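Flavodoxin (Streptococcus pneumoniae serotype 4, PDB 5LJL) binds the cofactor FMN and probably serves as a low-potential electron donor to a number of redox enzymes. Local coordinates at residues I7-M12 against V34-C39; T40-S45 against M70-D75; V55-Y60 against K101-F106. All coordinates share one frame; numbering follows the deposited sequence. Where two conformers were deposited one is given.

Contact 1. Residues I7-M12 against V34-C39; sequences IVFASM and VDVDEC. With PO4 (phosphate ion), chain B.
The carbonyl oxygen of I7 is gripped twice: D37 N donates to I7 O over 2.9 Å, nearly on the C=O axis, and a water that donates to it also donates to D37 OD2, tying this oxygen to the carboxylate of D37, the residue whose N-H it already accepts. V36 CA adds a C-H...O contact to the same oxygen. With the bonds from I7 N to D35 O, F9 N to D37 O and C39 N to F9 O, this is a parallel pairing in which I7, V8 and F9 face V36, D37 and E38.

F9 folds over its neighbour strand. Its CG sits between the backbone N and the carbonyl carbon (chi1 71°), and one ring face takes E38 CA over its centre, 3.9 Å from the ring centroid and 10° off the normal. V36 CG1 lies 3.9 Å from F9 CE2. On the sheet face of V8, V8 CG1 meets C39 CB at 3.7 Å, and A10 CB reaches C39 SG at 4.0 Å.

Beyond the strand, S11 OG donates to phosphate O1 over 2.6 Å and M12 N to phosphate O4 over 3.0 Å. T13 OG1 and the backbone N atoms of N15 and T16 also bond to the ion. The ion probably came from the crystallisation liquor, but its place is consistent with the loop that takes the FMN phosphate in flavodoxins.

The pair belongs to the beta-alpha-beta unit 4-9, 15-29, 33-38: helix 15-29 covers I7, F9 and V36, helix 67-77 covers V8, A10 and C39, and strand 52-56 flanks strand 4-9.

Contact 2. Residues T40-S45 against M70-D75; sequences TTVDAS and MDFYED
F72 carries the contact from the helix side, its ring reaching to V42 and A44. CG stands anti to the backbone N (chi1 -174°), which starts the side chain off the helix, and the CE1 corner of the ring makes the nearest approach, 3.4 Å to A44 CA. A44 CB lies over one face of the same ring, 4.0 Å from its centroid and 18° off the normal, shifted toward the rim. V42 comes in obliquely, with its CG2 4.1 Å from F72 CE1. The carbonyl oxygen F72 O also lies 3.8 Å from A44 CB, and the methyl thus meets both the backbone and the ring of this one residue.

In the open parallel sheet of the flavodoxin fold, segment 40-45 begins the connection from edge strand 33-38 to strand 52-56, which passes over strand 4-9, and helix 67-77 packs on that face. V8 of strand 4-9 accordingly touches both V42 and F72, while F106 of helix 101-113 also meets F72.

Three residues, nearly one turn, further along the helix, D75 approaches the same alanine, with D75 CB 3.8 Å from A44 CB. No direct hydrogen bond spans the two segments; a water makes the polar link instead, accepting from A44 N at 2.9 Å and donating to D75 OD2 at 2.7 Å. The backbone N of D75 itself is bonded to D71 O within the helix.

Contact 3. Residues V55-Y60 against K101-F106; sequences VATYTY and KAVDDF
The backbones of V55-Y60 and K101-F106 converge toward the start of the helix, their CA atoms falling from 7.4 Å between V55 and F106 to 5.0 Å between T59 and A102. At the near end, A102 N donates to T59 OG1 over 3.0 Å with an angle at the hydrogen of 155°. The hydroxyl is presented by a first torsion (chi1 -59°) that sets OG1 anti to the carbonyl carbon, and the threonine thereby accepts an N-H from the first turn of the helix. A102 turns its methyl toward segment 55-60, with A102 CB 3.3 Å from Y58 O. That oxygen also accepts T57 OG1 over 2.8 Å, in the carbonyl plane and on a lone pair, so a hydrogen bond and a methyl meet at one atom.

These residues lie where strand 52-56 of the parallel flavodoxin sheet gives way to a loop; in flavodoxins the loop after this strand probably flanks the FMN ring. Y58 turns away from the helix; its CB lies beside the bound phosphate, while the ring carries its hydroxyl off to bond E68.

Further into the core the contact is apolar. T57 CG2 packs 3.8 Å from A102 CB and 4.0 Å from F106 CD2. V55 crosses F106 at about a right angle, and its CG1 methyl stands over the middle of one ring face, 3.9 Å from the centroid and 12° off the normal. At the edge of that ring, in its plane, lies A102 O from the preceding helical turn, and M69 of helix 67-77 and V88 of strand 85-92 also touch F106.

How the contacts relate
From the N terminus, contact 1 closes first: 7-12 meets 34-39 after the chain has passed through helix 15-29, completing a beta-alpha-beta unit. Contact 2 opens directly afterwards at 40-45, and contact 3 opens at 55-60 before helix 67-77 returns to close contact 2; contact 3 closes only at helix 101-113, so these two cross. Contact 1 stands in series with both. Strands 4-9 and 52-56 join contacts 1 and 3 in one sheet, with V8 O 2.9 Å from A56 N. F72 of contact 2 also meets V55 of contact 3, linking the sheet to helices 67-77 and 101-113 on one face.

Contact 1. Residues I7-M12 against V34-C39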
ATOM      1  N   ILE A   7      -5.794   3.217  -3.039  1.00 10.36           N
ATOM      2  CA  ILE A   7      -5.199   2.167  -2.210  1.00 10.39           C
ATOM      3  C   ILE A   7      -5.563   0.816  -2.817  1.00 12.07           C
ATOM      4  O   ILE A   7      -6.785   0.522  -3.024  1.00 11.85           O
ATOM      5  CB  ILE A   7      -5.718   2.276  -0.732  1.00 11.55           C
ATOM      6  CG1 ILE A   7      -5.389   3.635  -0.113  1.00 12.15           C
ATOM      7  CG2 ILE A   7      -5.231   1.115   0.155  1.00 11.79           C
ATOM      8  CD1 ILE A   7      -6.026   3.853   1.265  1.00 13.39           C
ATOM      9  N   VAL A   8      -4.560   0.003  -3.125  1.00 11.31           N
ATOM     10  CA  VAL A   8      -4.794  -1.333  -3.708  1.00 11.84           C
ATOM     11  C   VAL A   8      -4.290  -2.342  -2.720  1.00 11.47           C
ATOM     12  O   VAL A   8      -3.125  -2.244  -2.281  1.00 10.78           O
ATOM     13  CB  VAL A   8      -4.127  -1.454  -5.083  1.00 12.77           C
ATOM     14  CG1 VAL A   8      -4.388  -2.848  -5.673  1.00 13.11           C
ATOM     15  CG2 VAL A   8      -4.627  -0.345  -5.990  1.00 13.41           C
ATOM     16  N   PHE A   9      -5.116  -3.322  -2.385  1.00  9.68           N
ATOM     17  CA  PHE A   9      -4.759  -4.300  -1.374  1.00 10.91           C
ATOM     18  C   PHE A   9      -4.866  -5.754  -1.859  1.00 10.91           C
ATOM     19  O   PHE A   9      -5.606  -6.065  -2.828  1.00 11.78           O
ATOM     20  CB  PHE A   9      -5.551  -4.135  -0.057  1.00 11.10           C
ATOM     21  CG  PHE A   9      -7.002  -4.516  -0.143  1.00 11.99           C
ATOM     22  CD1 PHE A   9      -7.389  -5.840   0.010  1.00 12.58           C
ATOM     23  CD2 PHE A   9      -7.961  -3.537  -0.395  1.00 12.41           C
ATOM     24  CE1 PHE A   9      -8.745  -6.172  -0.069  1.00 12.97           C
ATOM     25  CE2 PHE A   9      -9.312  -3.854  -0.481  1.00 12.49           C
ATOM     26  CZ  PHE A   9      -9.681  -5.175  -0.334  1.00 12.68           C
ATOM     27  N   ALA A  10      -4.107  -6.616  -1.219  1.00 12.28           N
ATOM     28  CA  ALA A  10      -4.277  -8.064  -1.298  1.00 12.72           C
ATOM     29  C   ALA A  10      -4.385  -8.551   0.161  1.00 12.34           C
ATOM     30  O   ALA A  10      -3.594  -8.110   1.013  1.00 13.31           O
ATOM     31  CB  ALA A  10      -3.102  -8.693  -1.992  1.00 13.47           C
ATOM     32  N   SER A  11      -5.256  -9.508   0.418  1.00 12.74           N
ATOM     33  CA  SER A  11      -5.511  -9.969   1.770  1.00 13.40           C
ATOM     34  C   SER A  11      -6.057 -11.388   1.724  1.00 16.05           C
ATOM     35  O   SER A  11      -7.035 -11.625   1.009  1.00 16.28           O
ATOM     36  CB  SER A  11      -6.505  -9.041   2.478  1.00 14.35           C
ATOM     37  OG  SER A  11      -6.624  -9.391   3.865  1.00 14.64           O
ATOM     38  N   MET A  12      -5.428 -12.303   2.441  1.00 16.34           N
ATOM     39  CA  MET A  12      -5.908 -13.715   2.534  1.00 18.56           C
ATOM     40  C   MET A  12      -6.769 -13.922   3.777  1.00 17.59           C
ATOM     41  O   MET A  12      -7.871 -14.510   3.670  1.00 18.06           O
ATOM     42  CB  MET A  12      -4.700 -14.723   2.522  1.00 23.69           C
ATOM     43  CG  MET A  12      -5.064 -16.171   2.227  1.00 28.95           C
ATOM     44  SD  MET A  12      -3.487 -17.058   2.027  1.00 41.55           S
ATOM     45  CE  MET A  12      -3.452 -16.977   0.226  1.00 39.85           C
ATOM     46  N   VAL A  34     -10.805   8.974  -1.605  1.00 17.03           N
ATOM     47  CA  VAL A  34     -10.035   7.726  -1.612  1.00 17.88           C
ATOM     48  C   VAL A  34     -10.791   6.556  -2.219  1.00 18.59           C
ATOM     49  O   VAL A  34     -11.988   6.342  -1.900  1.00 18.17           O
ATOM     50  CB  VAL A  34      -9.163   7.469  -0.346  1.00 19.81           C
ATOM     51  CG1 VAL A  34      -9.156   8.583   0.693  1.00 17.76           C
ATOM     52  CG2 VAL A  34      -8.988   6.022   0.139  1.00 18.89           C
ATOM     53  N   ASP A  35     -10.104   5.856  -3.115  1.00 14.01           N
ATOM     54  CA  ASP A  35     -10.582   4.559  -3.616  1.00 15.25           C
ATOM     55  C   ASP A  35      -9.810   3.448  -2.898  1.00 13.67           C
ATOM     56  O   ASP A  35      -8.586   3.570  -2.787  1.00 13.82           O
ATOM     57  CB  ASP A  35     -10.298   4.457  -5.108  1.00 14.26           C
ATOM     58  CG  ASP A  35     -10.996   5.518  -5.924  1.00 15.23           C
ATOM     59  OD1 ASP A  35     -12.098   5.970  -5.518  1.00 20.15           O
ATOM     60  OD2 ASP A  35     -10.421   5.927  -6.939  1.00 15.12           O
ATOM     61  N   VAL A  36     -10.471   2.372  -2.465  1.00 12.85           N
ATOM     62  CA  VAL A  36      -9.853   1.217  -1.788  1.00 15.08           C
ATOM     63  C   VAL A  36     -10.352  -0.002  -2.570  1.00 15.52           C
ATOM     64  O   VAL A  36     -11.569  -0.267  -2.634  1.00 15.44           O
ATOM     65  CB  VAL A  36     -10.284   1.088  -0.305  1.00 16.42           C
ATOM     66  CG1 VAL A  36      -9.624  -0.089   0.419  1.00 17.56           C
ATOM     67  CG2 VAL A  36     -10.016   2.382   0.466  1.00 16.81           C
ATOM     68  N   ASP A  37      -9.441  -0.700  -3.218  1.00 15.18           N
ATOM     69  CA  ASP A  37      -9.834  -1.824  -4.081  1.00 15.84           C
ATOM     70  C   ASP A  37      -8.905  -3.001  -3.907  1.00 15.17           C
ATOM     71  O   ASP A  37      -7.702  -2.829  -3.757  1.00 12.93           O
ATOM     72  CB  ASP A  37      -9.775  -1.382  -5.521  1.00 15.28           C
ATOM     73  CG  ASP A  37     -10.786  -0.321  -5.853  1.00 19.67           C
ATOM     74  OD1 ASP A  37     -11.979  -0.652  -6.057  1.00 19.81           O
ATOM     75  OD2 ASP A  37     -10.424   0.853  -5.888  1.00 15.82           O
ATOM     76  N   GLU A  38      -9.469  -4.220  -3.972  1.00 15.99           N
ATOM     77  CA  GLU A  38      -8.650  -5.419  -4.043  1.00 17.43           C
ATOM     78  C   GLU A  38      -7.975  -5.459  -5.363  1.00 14.90           C
ATOM     79  O   GLU A  38      -8.544  -4.951  -6.370  1.00 14.68           O
ATOM     80  CB  GLU A  38      -9.490  -6.668  -3.808  1.00 19.51           C
ATOM     81  CG  GLU A  38      -8.640  -7.860  -3.458  1.00 24.06           C
ATOM     82  CD  GLU A  38      -9.406  -9.168  -3.488  1.00 34.64           C
ATOM     83  OE1 GLU A  38     -10.646  -9.146  -3.764  1.00 41.63           O
ATOM     84  OE2 GLU A  38      -8.738 -10.221  -3.262  1.00 35.82           O
ATOM     85  N   CYS A  39      -6.730  -5.944  -5.364  1.00 13.54           N
ATOM     86  CA  CYS A  39      -5.910  -5.945  -6.550  1.00 15.49           C
ATOM     87  C   CYS A  39      -6.502  -6.676  -7.749  1.00 18.14           C
ATOM     88  O   CYS A  39      -6.193  -6.264  -8.867  1.00 20.18           O
ATOM     89  CB  CYS A  39      -4.513  -6.478  -6.235  1.00 15.40           C
ATOM     90  SG  CYS A  39      -4.427  -8.216  -5.769  1.00 17.09           S
TER
HETATM   91  P   PO4 B 201      -3.611 -11.112   5.589  1.00 12.35           P
HETATM   92  O1  PO4 B 201      -4.281  -9.995   4.889  1.00 13.12           O
HETATM   93  O2  PO4 B 201      -4.392 -11.546   6.813  1.00 12.42           O
HETATM   94  O3  PO4 B 201      -2.241 -10.718   5.997  1.00 13.94           O
HETATM   95  O4  PO4 B 201      -3.514 -12.254   4.701  1.00 12.17           O
HETATM   96  O   HOH W   1      -7.799   1.581  -5.599  1.00 15.39           O
HETATM   97  O   HOH W   2      -6.261 -10.589  -2.055  1.00 18.74           O

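Contact 2. Residues T40-S45 against M70-D75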
ATOM      1  N   THR A  40      -7.375  -7.671  -7.521  1.00 20.33           N
ATOM      2  CA  THR A  40      -8.058  -8.358  -8.645  1.00 25.60           C
ATOM      3  C   THR A  40      -9.125  -7.493  -9.308  1.00 24.62           C
ATOM      4  O   THR A  40      -9.729  -7.937 -10.257  1.00 23.88           O
ATOM      5  CB  THR A  40      -8.850  -9.648  -8.267  1.00 28.40           C
ATOM      6  OG1 THR A  40      -8.640  -9.982  -6.902  1.00 41.63           O
ATOM      7  CG2 THR A  40      -8.444 -10.806  -9.155  1.00 37.66           C
ATOM      8  N   THR A  41      -9.431  -6.306  -8.791  1.00 19.43           N
ATOM      9  CA  THR A  41     -10.556  -5.542  -9.317  1.00 16.25           C
ATOM     10  C   THR A  41     -10.148  -4.209  -9.971  1.00 15.54           C
ATOM     11  O   THR A  41     -11.022  -3.417 -10.320  1.00 15.98           O
ATOM     12  CB  THR A  41     -11.630  -5.293  -8.238  1.00 16.55           C
ATOM     13  OG1 THR A  41     -11.101  -4.380  -7.224  1.00 14.92           O
ATOM     14  CG2 THR A  41     -12.127  -6.600  -7.604  1.00 18.26           C
ATOM     15  N   VAL A  42      -8.833  -3.929 -10.023  1.00 15.58           N
ATOM     16  CA  VAL A  42      -8.374  -2.689 -10.637  1.00 14.57           C
ATOM     17  C   VAL A  42      -7.179  -2.983 -11.547  1.00 13.92           C
ATOM     18  O   VAL A  42      -6.651  -4.101 -11.547  1.00 14.71           O
ATOM     19  CB  VAL A  42      -7.970  -1.648  -9.558  1.00 15.73           C
ATOM     20  CG1 VAL A  42      -9.160  -1.221  -8.753  1.00 16.48           C
ATOM     21  CG2 VAL A  42      -6.893  -2.228  -8.661  1.00 15.39           C
ATOM     22  N   ASP A  43      -6.759  -1.965 -12.293  1.00 14.33           N
ATOM     23  CA  ASP A  43      -5.534  -2.036 -13.104  0.50 14.28           C
ATOM     24  C   ASP A  43      -4.465  -1.188 -12.472  1.00 13.10           C
ATOM     25  O   ASP A  43      -4.781  -0.109 -11.957  1.00 12.09           O
ATOM     26  CB  ASP A  43      -5.814  -1.530 -14.515  0.50 15.49           C
ATOM     27  CG  ASP A  43      -6.699  -2.483 -15.300  0.50 16.30           C
ATOM     28  OD1 ASP A  43      -6.300  -3.654 -15.431  0.50 16.43           O
ATOM     29  OD2 ASP A  43      -7.792  -2.056 -15.762  0.50 16.36           O
ATOM     30  N   ALA A  44      -3.225  -1.653 -12.506  1.00 13.76           N
ATOM     31  CA  ALA A  44      -2.108  -0.808 -11.969  1.00 13.07           C
ATOM     32  C   ALA A  44      -2.140   0.588 -12.612  1.00 12.41           C
ATOM     33  O   ALA A  44      -1.884   1.627 -11.953  1.00 12.34           O
ATOM     34  CB  ALA A  44      -0.753  -1.491 -12.154  1.00 14.71           C
ATOM     35  N   SER A  45      -2.457   0.664 -13.912  1.00 12.29           N
ATOM     36  CA  SER A  45      -2.480   1.937 -14.621  1.00 13.65           C
ATOM     37  C   SER A  45      -3.474   2.967 -14.093  1.00 13.47           C
ATOM     38  O   SER A  45      -3.340   4.194 -14.379  1.00 13.76           O
ATOM     39  CB  SER A  45      -2.647   1.709 -16.147  1.00 14.36           C
ATOM     40  OG  SER A  45      -3.888   1.105 -16.404  1.00 15.27           O
ATOM     41  N   MET A  70       0.873 -10.893  -8.604  1.00 16.54           N
ATOM     42  CA  MET A  70       1.936 -11.046  -9.610  1.00 17.65           C
ATOM     43  C   MET A  70       1.671 -10.250 -10.885  1.00 15.17           C
ATOM     44  O   MET A  70       2.527  -9.516 -11.335  1.00 14.85           O
ATOM     45  CB  MET A  70       2.202 -12.527  -9.912  1.00 22.76           C
ATOM     46  CG  MET A  70       3.183 -13.140  -8.908  1.00 25.51           C
ATOM     47  SD  MET A  70       3.695 -14.866  -9.378  1.00 35.73           S
ATOM     48  CE  MET A  70       3.773 -14.673 -11.144  1.00 35.90           C
ATOM     49  N   ASP A  71       0.476 -10.324 -11.407  1.00 15.59           N
ATOM     50  CA  ASP A  71       0.087  -9.534 -12.576  1.00 18.98           C
ATOM     51  C   ASP A  71       0.080  -8.007 -12.351  1.00 15.87           C
ATOM     52  O   ASP A  71       0.502  -7.239 -13.171  1.00 13.92           O
ATOM     53  CB  ASP A  71      -1.321  -9.943 -13.017  1.00 25.39           C
ATOM     54  CG  ASP A  71      -1.301 -10.767 -14.217  1.00 35.29           C
ATOM     55  OD1 ASP A  71      -1.914 -10.300 -15.199  1.00 57.45           O
ATOM     56  OD2 ASP A  71      -0.623 -11.818 -14.239  1.00 36.11           O
ATOM     57  N   PHE A  72      -0.428  -7.591 -11.177  1.00 14.52           N
ATOM     58  CA  PHE A  72      -0.490  -6.199 -10.791  1.00 12.20           C
ATOM     59  C   PHE A  72       0.964  -5.631 -10.692  1.00 11.73           C
ATOM     60  O   PHE A  72       1.239  -4.548 -11.131  1.00 12.90           O
ATOM     61  CB  PHE A  72      -1.248  -6.095  -9.454  1.00 12.13           C
ATOM     62  CG  PHE A  72      -1.501  -4.670  -9.038  1.00 11.74           C
ATOM     63  CD1 PHE A  72      -2.605  -3.989  -9.498  1.00 11.30           C
ATOM     64  CD2 PHE A  72      -0.563  -3.983  -8.261  1.00 11.35           C
ATOM     65  CE1 PHE A  72      -2.847  -2.677  -9.168  1.00 11.59           C
ATOM     66  CE2 PHE A  72      -0.772  -2.653  -7.934  1.00 11.70           C
ATOM     67  CZ  PHE A  72      -1.911  -1.988  -8.395  1.00 10.96           C
ATOM     68  N   TYR A  73       1.852  -6.394 -10.049  1.00 11.33           N
ATOM     69  CA  TYR A  73       3.276  -6.009  -9.929  1.00 10.75           C
ATOM     70  C   TYR A  73       3.889  -5.815 -11.333  1.00 10.86           C
ATOM     71  O   TYR A  73       4.639  -4.865 -11.535  1.00 10.53           O
ATOM     72  CB  TYR A  73       4.070  -7.022  -9.109  1.00 10.86           C
ATOM     73  CG  TYR A  73       5.576  -6.830  -8.980  1.00 11.36           C
ATOM     74  CD1 TYR A  73       6.118  -6.288  -7.853  1.00 11.31           C
ATOM     75  CD2 TYR A  73       6.454  -7.293  -9.972  1.00 11.49           C
ATOM     76  CE1 TYR A  73       7.478  -6.087  -7.735  1.00 11.77           C
ATOM     77  CE2 TYR A  73       7.820  -7.126  -9.876  1.00 12.08           C
ATOM     78  CZ  TYR A  73       8.342  -6.526  -8.780  1.00 11.65           C
ATOM     79  OH  TYR A  73       9.714  -6.442  -8.723  1.00 12.75           O
ATOM     80  N   GLU A  74       3.642  -6.781 -12.229  1.00 10.86           N
ATOM     81  CA  GLU A  74       4.192  -6.691 -13.583  1.00 12.54           C
ATOM     82  C   GLU A  74       3.721  -5.452 -14.287  1.00 12.97           C
ATOM     83  O   GLU A  74       4.542  -4.741 -14.922  1.00 12.52           O
ATOM     84  CB  GLU A  74       3.850  -7.966 -14.429  1.00 14.66           C
ATOM     85  CG  GLU A  74       4.569  -9.199 -13.872  1.00 15.82           C
ATOM     86  CD  GLU A  74       4.110 -10.547 -14.439  1.00 18.93           C
ATOM     87  OE1 GLU A  74       3.314 -10.541 -15.378  1.00 25.70           O
ATOM     88  OE2 GLU A  74       4.520 -11.606 -13.932  1.00 21.61           O
ATOM     89  N   ASP A  75       2.408  -5.216 -14.206  1.00 12.43           N
ATOM     90  CA  ASP A  75       1.857  -4.040 -14.817  1.00 13.72           C
ATOM     91  C   ASP A  75       2.403  -2.748 -14.210  1.00 12.69           C
ATOM     92  O   ASP A  75       2.765  -1.796 -14.962  1.00 11.74           O
ATOM     93  CB  ASP A  75       0.315  -4.036 -14.799  1.00 15.20           C
ATOM     94  CG  ASP A  75      -0.321  -5.162 -15.617  1.00 19.03           C
ATOM     95  OD1 ASP A  75       0.383  -5.785 -16.453  1.00 20.54           O
ATOM     96  OD2 ASP A  75      -1.527  -5.464 -15.351  1.00 21.45           O
TER
HETATM   97  O   HOH W   3      -2.803  -4.395 -13.165  1.00 17.80           O

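Contact 3. Residues V55-Y60 against K101-F106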
ATOM      1  N   VAL A  55       0.003   0.655  -1.955  1.00  8.91           N
ATOM      2  CA  VAL A  55      -0.193  -0.787  -1.961  1.00  8.85           C
ATOM      3  C   VAL A  55      -0.150  -1.270  -0.529  1.00  9.11           C
ATOM      4  O   VAL A  55       0.769  -0.905   0.222  1.00  8.78           O
ATOM      5  CB  VAL A  55       0.832  -1.552  -2.824  1.00  9.41           C
ATOM      6  CG1 VAL A  55       0.831  -3.038  -2.536  1.00  9.02           C
ATOM      7  CG2 VAL A  55       0.595  -1.207  -4.292  1.00  9.06           C
ATOM      8  N   ALA A  56      -1.152  -2.087  -0.203  1.00  9.61           N
ATOM      9  CA  ALA A  56      -1.185  -2.813   1.066  1.00  8.88           C
ATOM     10  C   ALA A  56      -1.138  -4.290   0.734  1.00  9.92           C
ATOM     11  O   ALA A  56      -2.052  -4.812   0.080  1.00 11.61           O
ATOM     12  CB  ALA A  56      -2.490  -2.440   1.810  1.00  9.45           C
ATOM     13  N   THR A  57      -0.122  -5.013   1.153  1.00  9.76           N
ATOM     14  CA  THR A  57       0.030  -6.428   0.774  1.00 10.96           C
ATOM     15  C   THR A  57       0.489  -7.329   1.900  1.00 10.29           C
ATOM     16  O   THR A  57       1.321  -6.950   2.696  1.00 11.17           O
ATOM     17  CB  THR A  57       0.974  -6.537  -0.462  1.00 11.22           C
ATOM     18  OG1 THR A  57       0.938  -7.884  -0.984  1.00 12.02           O
ATOM     19  CG2 THR A  57       2.395  -6.084  -0.151  1.00 11.54           C
ATOM     20  N   TYR A  58      -0.009  -8.558   1.908  1.00 10.72           N
ATOM     21  CA  TYR A  58       0.559  -9.655   2.715  1.00 11.24           C
ATOM     22  C   TYR A  58       1.730 -10.261   1.856  1.00 12.14           C
ATOM     23  O   TYR A  58       1.966  -9.855   0.728  1.00 12.14           O
ATOM     24  CB  TYR A  58      -0.493 -10.700   3.089  1.00 12.08           C
ATOM     25  CG  TYR A  58      -1.061 -11.557   1.953  1.00 12.21           C
ATOM     26  CD1 TYR A  58      -2.076 -11.093   1.184  1.00 13.37           C
ATOM     27  CD2 TYR A  58      -0.574 -12.834   1.683  1.00 13.68           C
ATOM     28  CE1 TYR A  58      -2.681 -11.910   0.209  1.00 13.30           C
ATOM     29  CE2 TYR A  58      -1.094 -13.634   0.664  1.00 14.44           C
ATOM     30  CZ  TYR A  58      -2.149 -13.186  -0.082  1.00 13.91           C
ATOM     31  OH  TYR A  58      -2.699 -13.957  -1.089  1.00 17.47           O
ATOM     32  N   THR A  59       2.449 -11.186   2.453  1.00 11.94           N
ATOM     33  CA  THR A  59       3.566 -11.879   1.817  1.00 12.82           C
ATOM     34  C   THR A  59       3.237 -13.399   1.857  1.00 14.80           C
ATOM     35  O   THR A  59       2.765 -13.902   2.865  1.00 14.68           O
ATOM     36  CB  THR A  59       4.839 -11.617   2.614  1.00 12.36           C
ATOM     37  OG1 THR A  59       5.105 -10.210   2.669  1.00 11.66           O
ATOM     38  CG2 THR A  59       6.006 -12.349   2.092  1.00 13.20           C
ATOM     39  N   TYR A  60       3.516 -14.110   0.767  1.00 17.00           N
ATOM     40  CA  TYR A  60       3.070 -15.477   0.612  1.00 23.80           C
ATOM     41  C   TYR A  60       4.281 -16.418   0.655  1.00 27.38           C
ATOM     42  O   TYR A  60       5.237 -16.215  -0.074  1.00 28.05           O
ATOM     43  CB  TYR A  60       2.293 -15.573  -0.699  1.00 28.08           C
ATOM     44  CG  TYR A  60       1.553 -16.872  -0.981  1.00 35.22           C
ATOM     45  CD1 TYR A  60       1.019 -17.663   0.039  1.00 39.62           C
ATOM     46  CD2 TYR A  60       1.357 -17.299  -2.315  1.00 38.80           C
ATOM     47  CE1 TYR A  60       0.336 -18.864  -0.250  1.00 44.56           C
ATOM     48  CE2 TYR A  60       0.651 -18.480  -2.617  1.00 39.83           C
ATOM     49  CZ  TYR A  60       0.152 -19.260  -1.587  1.00 44.29           C
ATOM     50  OH  TYR A  60      -0.545 -20.408  -1.905  1.00 47.47           O
ATOM     51  N   LYS A 101       8.206  -9.294   3.414  1.00 11.99           N
ATOM     52  CA  LYS A 101       9.122  -9.060   2.305  1.00 12.32           C
ATOM     53  C   LYS A 101       8.347  -8.505   1.088  1.00 11.61           C
ATOM     54  O   LYS A 101       8.937  -7.744   0.347  1.00 11.07           O
ATOM     55  CB  LYS A 101       9.928 -10.283   1.951  1.00 16.24           C
ATOM     56  CG  LYS A 101      10.762 -10.106   0.698  1.00 19.23           C
ATOM     57  CD  LYS A 101      11.856 -11.101   0.688  1.00 27.48           C
ATOM     58  CE  LYS A 101      12.616 -11.007  -0.621  1.00 30.47           C
ATOM     59  NZ  LYS A 101      13.969 -11.598  -0.435  1.00 33.92           N
ATOM     60  N   ALA A 102       7.074  -8.853   0.890  1.00 10.98           N
ATOM     61  CA  ALA A 102       6.331  -8.275  -0.239  1.00 10.86           C
ATOM     62  C   ALA A 102       6.220  -6.713  -0.123  1.00 10.78           C
ATOM     63  O   ALA A 102       6.137  -6.028  -1.164  1.00 11.93           O
ATOM     64  CB  ALA A 102       4.937  -8.921  -0.454  1.00 10.53           C
ATOM     65  N   VAL A 103       6.190  -6.183   1.104  1.00 11.50           N
ATOM     66  CA  VAL A 103       6.158  -4.710   1.345  1.00 11.17           C
ATOM     67  C   VAL A 103       7.458  -4.094   0.777  1.00 11.63           C
ATOM     68  O   VAL A 103       7.417  -3.111  -0.018  1.00 11.47           O
ATOM     69  CB  VAL A 103       5.925  -4.344   2.860  1.00 11.80           C
ATOM     70  CG1 VAL A 103       6.143  -2.850   3.099  1.00 12.56           C
ATOM     71  CG2 VAL A 103       4.591  -4.868   3.392  1.00 12.16           C
ATOM     72  N   ASP A 104       8.592  -4.714   1.095  1.00 13.17           N
ATOM     73  CA  ASP A 104       9.873  -4.275   0.588  1.00 13.59           C
ATOM     74  C   ASP A 104       9.917  -4.375  -0.930  1.00 12.84           C
ATOM     75  O   ASP A 104      10.405  -3.459  -1.617  1.00 11.66           O
ATOM     76  CB  ASP A 104      11.019  -5.089   1.203  1.00 16.12           C
ATOM     77  CG  ASP A 104      11.318  -4.715   2.589  1.00 17.67           C
ATOM     78  OD1 ASP A 104      10.752  -3.749   3.160  1.00 18.84           O
ATOM     79  OD2 ASP A 104      12.171  -5.435   3.161  1.00 21.29           O
ATOM     80  N   ASP A 105       9.405  -5.464  -1.484  1.00 11.89           N
ATOM     81  CA  ASP A 105       9.408  -5.640  -2.941  1.00 12.83           C
ATOM     82  C   ASP A 105       8.576  -4.593  -3.681  1.00 12.29           C
ATOM     83  O   ASP A 105       8.977  -4.103  -4.734  1.00 12.54           O
ATOM     84  CB  ASP A 105       8.912  -7.027  -3.286  1.00 14.88           C
ATOM     85  CG  ASP A 105       9.848  -8.131  -2.803  1.00 17.66           C
ATOM     86  OD1 ASP A 105      11.012  -7.859  -2.442  1.00 19.71           O
ATOM     87  OD2 ASP A 105       9.306  -9.222  -2.721  1.00 24.34           O
ATOM     88  N   PHE A 106       7.425  -4.241  -3.108  1.00 11.79           N
ATOM     89  CA  PHE A 106       6.559  -3.191  -3.707  1.00 10.61           C
ATOM     90  C   PHE A 106       7.175  -1.807  -3.517  1.00 10.64           C
ATOM     91  O   PHE A 106       7.008  -0.928  -4.403  1.00 11.15           O
ATOM     92  CB  PHE A 106       5.116  -3.262  -3.200  1.00 11.05           C
ATOM     93  CG  PHE A 106       4.212  -4.068  -4.068  1.00  9.94           C
ATOM     94  CD1 PHE A 106       3.746  -3.509  -5.250  1.00  9.96           C
ATOM     95  CD2 PHE A 106       3.886  -5.373  -3.794  1.00 11.26           C
ATOM     96  CE1 PHE A 106       2.876  -4.233  -6.082  1.00 10.21           C
ATOM     97  CE2 PHE A 106       3.032  -6.103  -4.604  1.00  9.97           C
ATOM     98  CZ  PHE A 106       2.516  -5.540  -5.780  1.00 10.43           C
TER